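Local coordinates for Lmo0131 protein (Listeria monocytogenes, PDB 4Q6J) that carries an EAL domain and is probably a phosphodiesterase that hydrolyses cyclic di-GMP, at the interface of chains A and B. Coordinates in Å, arbitrary orientation; residue numbers count along the deposited sequence, not the author numbering. Chains: chain A/B, Lmo0131 protein.

Contact 1: the interface of chains A and B. Residues chain A 6-9; chain B 179, 215, 234.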
loop_
_atom_site.group_PDB
_atom_site.type_symbol
_atom_site.label_atom_id
_atom_site.label_comp_id
_atom_site.label_asym_id
_atom_site.label_seq_id
_atom_site.Cartn_x
_atom_site.Cartn_y
_atom_site.Cartn_z
ATOM N N ILE A 6 -23.908 4.505 -16.747
ATOM C CA ILE A 6 -23.300 4.775 -18.044
ATOM C C ILE A 6 -22.274 3.715 -18.425
ATOM O O ILE A 6 -21.709 3.040 -17.566
ATOM C CB ILE A 6 -22.636 6.180 -18.111
ATOM C CG1 ILE A 6 -21.400 6.262 -17.216
ATOM C CG2 ILE A 6 -23.638 7.288 -17.762
ATOM C CD1 ILE A 6 -20.539 7.450 -17.538
ATOM N N SER A 7 -22.034 3.583 -19.721
ATOM C CA SER A 7 -21.096 2.599 -20.224
ATOM C C SER A 7 -19.667 3.054 -19.983
ATOM O O SER A 7 -19.420 4.249 -19.758
ATOM C CB SER A 7 -21.321 2.398 -21.709
ATOM O OG SER A 7 -21.359 3.632 -22.391
ATOM N N SER A 8 -18.736 2.100 -20.010
ATOM C CA SER A 8 -17.316 2.411 -20.083
ATOM C C SER A 8 -16.982 2.955 -21.466
ATOM O O SER A 8 -16.093 3.784 -21.643
ATOM C CB SER A 8 -16.469 1.176 -19.804
ATOM O OG SER A 8 -16.432 0.894 -18.429
ATOM N N THR A 9 -17.695 2.468 -22.454
ATOM C CA THR A 9 -17.624 3.066 -23.767
ATOM C C THR A 9 -17.819 4.594 -23.715
ATOM O O THR A 9 -17.021 5.340 -24.247
ATOM C CB THR A 9 -18.692 2.471 -24.620
ATOM O OG1 THR A 9 -18.699 1.049 -24.431
ATOM C CG2 THR A 9 -18.430 2.808 -26.050
HETATM N N MSE B 179 -12.731 -4.910 -15.682
HETATM C CA MSE B 179 -12.957 -4.442 -17.022
HETATM C C MSE B 179 -11.684 -4.311 -17.835
HETATM O O MSE B 179 -11.717 -4.585 -19.023
HETATM C CB MSE B 179 -13.784 -3.164 -16.984
HETATM C CG MSE B 179 -12.964 -1.897 -17.026
HETATM SE SE MSE B 179 -12.827 -1.300 -18.892
HETATM C CE MSE B 179 -13.672 0.407 -18.399
ATOM N N GLU B 215 -18.652 -5.041 -22.663
ATOM C CA GLU B 215 -19.332 -3.898 -23.235
ATOM C C GLU B 215 -19.882 -4.135 -24.647
ATOM O O GLU B 215 -20.864 -3.506 -25.039
ATOM C CB GLU B 215 -18.401 -2.690 -23.196
ATOM C CG GLU B 215 -18.011 -2.294 -21.781
ATOM C CD GLU B 215 -18.780 -1.098 -21.259
ATOM O OE1 GLU B 215 -19.133 -0.222 -22.074
ATOM O OE2 GLU B 215 -19.021 -1.021 -20.040
ATOM N N TYR B 234 -22.134 -3.881 -19.095
ATOM C CA TYR B 234 -23.148 -3.012 -19.679
ATOM C C TYR B 234 -23.909 -3.639 -20.861
ATOM O O TYR B 234 -25.102 -3.381 -21.063
ATOM C CB TYR B 234 -22.523 -1.659 -20.086
ATOM C CG TYR B 234 -23.507 -0.530 -20.018
ATOM C CD1 TYR B 234 -23.787 0.099 -18.809
ATOM C CD2 TYR B 234 -24.188 -0.109 -21.156
ATOM C CE1 TYR B 234 -24.708 1.125 -18.746
ATOM C CE2 TYR B 234 -25.113 0.924 -21.099
ATOM C CZ TYR B 234 -25.371 1.534 -19.897
ATOM O OH TYR B 234 -26.291 2.568 -19.845
#

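Contact 2: the interface of chains A and B. Residues chain A 179, 183, 215; chain B 8, 12, 59.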
loop_
_atom_site.group_PDB
_atom_site.type_symbol
_atom_site.label_atom_id
_atom_site.label_comp_id
_atom_site.label_asym_id
_atom_site.label_seq_id
_atom_site.Cartn_x
_atom_site.Cartn_y
_atom_site.Cartn_z
HETATM N N MSE A 179 -12.275 16.286 5.343
HETATM C CA MSE A 179 -13.526 16.469 6.041
HETATM C C MSE A 179 -13.531 15.767 7.405
HETATM O O MSE A 179 -14.105 16.291 8.353
HETATM C CB MSE A 179 -14.647 15.955 5.157
HETATM C CG MSE A 179 -14.500 14.509 4.905
HETATM SE SE MSE A 179 -15.513 13.487 6.205
HETATM C CE MSE A 179 -17.088 13.562 5.178
ATOM N N ALA A 183 -14.404 16.346 11.677
ATOM C CA ALA A 183 -15.675 15.693 11.936
ATOM C C ALA A 183 -15.863 15.336 13.419
ATOM O O ALA A 183 -14.890 15.096 14.136
ATOM C CB ALA A 183 -15.787 14.448 11.080
ATOM N N GLU A 215 -18.999 21.938 7.067
ATOM C CA GLU A 215 -20.395 21.602 6.809
ATOM C C GLU A 215 -21.392 22.462 7.596
ATOM O O GLU A 215 -22.556 22.550 7.225
ATOM C CB GLU A 215 -20.633 20.118 7.115
ATOM C CG GLU A 215 -19.848 19.172 6.209
ATOM C CD GLU A 215 -20.583 18.850 4.933
ATOM O OE1 GLU A 215 -21.817 18.763 5.004
ATOM O OE2 GLU A 215 -19.941 18.661 3.879
ATOM N N SER B 8 -21.337 16.265 2.817
ATOM C CA SER B 8 -21.047 15.097 3.624
ATOM C C SER B 8 -22.160 14.825 4.647
ATOM O O SER B 8 -22.473 13.680 4.934
ATOM C CB SER B 8 -19.725 15.269 4.363
ATOM O OG SER B 8 -19.084 16.467 4.000
ATOM N N TRP B 12 -23.785 11.200 5.773
ATOM C CA TRP B 12 -23.634 10.654 7.109
ATOM C C TRP B 12 -25.005 10.386 7.713
ATOM O O TRP B 12 -25.179 9.421 8.414
ATOM C CB TRP B 12 -22.773 11.591 7.983
ATOM C CG TRP B 12 -21.311 11.468 7.692
ATOM C CD1 TRP B 12 -20.751 11.230 6.494
ATOM C CD2 TRP B 12 -20.224 11.562 8.629
ATOM N NE1 TRP B 12 -19.396 11.159 6.604
ATOM C CE2 TRP B 12 -19.042 11.357 7.907
ATOM C CE3 TRP B 12 -20.139 11.787 10.005
ATOM C CZ2 TRP B 12 -17.790 11.388 8.505
ATOM C CZ3 TRP B 12 -18.895 11.816 10.590
ATOM C CH2 TRP B 12 -17.738 11.607 9.844
ATOM N N ASP B 59 -16.887 7.584 4.561
ATOM C CA ASP B 59 -17.786 7.903 5.638
ATOM C C ASP B 59 -18.140 6.677 6.495
ATOM O O ASP B 59 -18.198 6.775 7.703
ATOM C CB ASP B 59 -19.004 8.597 5.064
ATOM C CG ASP B 59 -18.629 9.699 4.105
ATOM O OD1 ASP B 59 -18.601 9.459 2.884
ATOM O OD2 ASP B 59 -18.351 10.797 4.589
#

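Contact 1: the interface of chains A and B
The first turn of helix 8-16 in chain A is capped by B:Glu215, the last residue of the T-E-G-V-E motif that chain B shares with other EAL domains, whose fold is a TIM barrel. The glutamate carboxylate lies against the backbone N-H groups that begin the helix. A:Ser8 N gives a nearly straight bond (163° at H) to B:Glu215 OE2, 3.1 Å away, reaching it on the syn side but tilted out of the carboxylate plane. A:Thr9 N approaches B:Glu215 OE1 from well above that plane, at 3.1 Å. A:Thr9 OG1, the hydroxyl, donates to B:Glu215 OE1 at 2.7 Å, meeting the anti lone pair of that oxygen, so two donors of one residue grip OE1. The side chains of A:Thr9 and B:Glu215 run past each other in opposite directions. The double grip works because A:Thr9 OG1 stands beside its own backbone N, anti to the carbonyl carbon (chi1 -45°), and both groups can turn toward one acceptor. A carboxylate suits a helix start because its two oxygens can accept from the N-H groups of the first turn, which have no acceptor earlier in the helix. B:Tyr234, from the Q-G-Y-Y-F stretch, lays one ring face beneath the segment entering the helix, with A:Ser7 N 3.7 Å above the ring plane, toward its rim. The selenomethionine B:Met179 brings CE to A:Ser8, but CE is modelled 2.8 Å from the hydroxyl OG of A:Ser8, so the detail of this packing is doubtful.

Contact 2: the interface of chains A and B
This mixed polar and apolar patch joins two copies of one protein in a two-fold symmetric interface: helix 8-16 of chain B, with B:Asp59 of helix 53-62, docks on the 3-10 helix 179-182 of chain A and on the loop residues A:Ala183 and A:Glu215, helping to hold the two barrels together in the crystal. A:Met179, a selenomethionine that opens that 3-10 helix, reaches into chain B as a hooked chain. Its CG sits between the backbone N and the carbonyl carbon (chi1 63°), and further bends at chi2 and chi3 bring SE and CE up to the indole of B:Trp12. The two side chains cross obliquely. SE lies 3.9 Å from CZ2 of the benzene part, while CE comes within 3.6 Å of NE1 on the pyrrole part, both displaced to the same side of the ring plane. The selenium replaces the sulfur of methionine, presumably for phasing; a flexible methionine chain suits this place, since it can mould itself to a large flat ring. From that same side A:Ala183 adds its methyl, with CB 3.7 Å from CH2 at the far end of the indole; it is apolar and small enough to pack over the ring edge. The methyl CE of A:Met179 also fits tightly against B:Ser8 CB, at 3.2 Å, and B:Asp59 crosses the selenomethionine at about a right angle, though the close approach of its OD2 to CE is doubtful. The polar half is the bond from B:Ser8 N to A:Glu215 OE2, 3.0 Å long and moderately bent (149° at H), with the donor above the carboxylate plane. The serine hydroxyl OG is modelled implausibly near the same oxygen, so its role is doubtful. In this crystal the patch ties the N-terminal helix of one copy to its neighbour, and may aid dimer formation if the pairing also occurs in solution.

Contact 1 and contact 2 lie about 31 Å apart, measured between the centres of their C-alpha atoms, and belong to one two-fold symmetric interface. Ser8, Met179 and Glu215 take part in both with the chains exchanged: each copy offers the start of its helix 8-16 and receives that of its partner. The reciprocal exchange of N-terminal segments gives attachment at well-separated places, which may help to steady the relative orientation of the two barrels. Met179 is modelled differently in the two places, but the clash in contact 1 makes that difference doubtful. Whether this pairing is the biological dimer, the structure alone does not show.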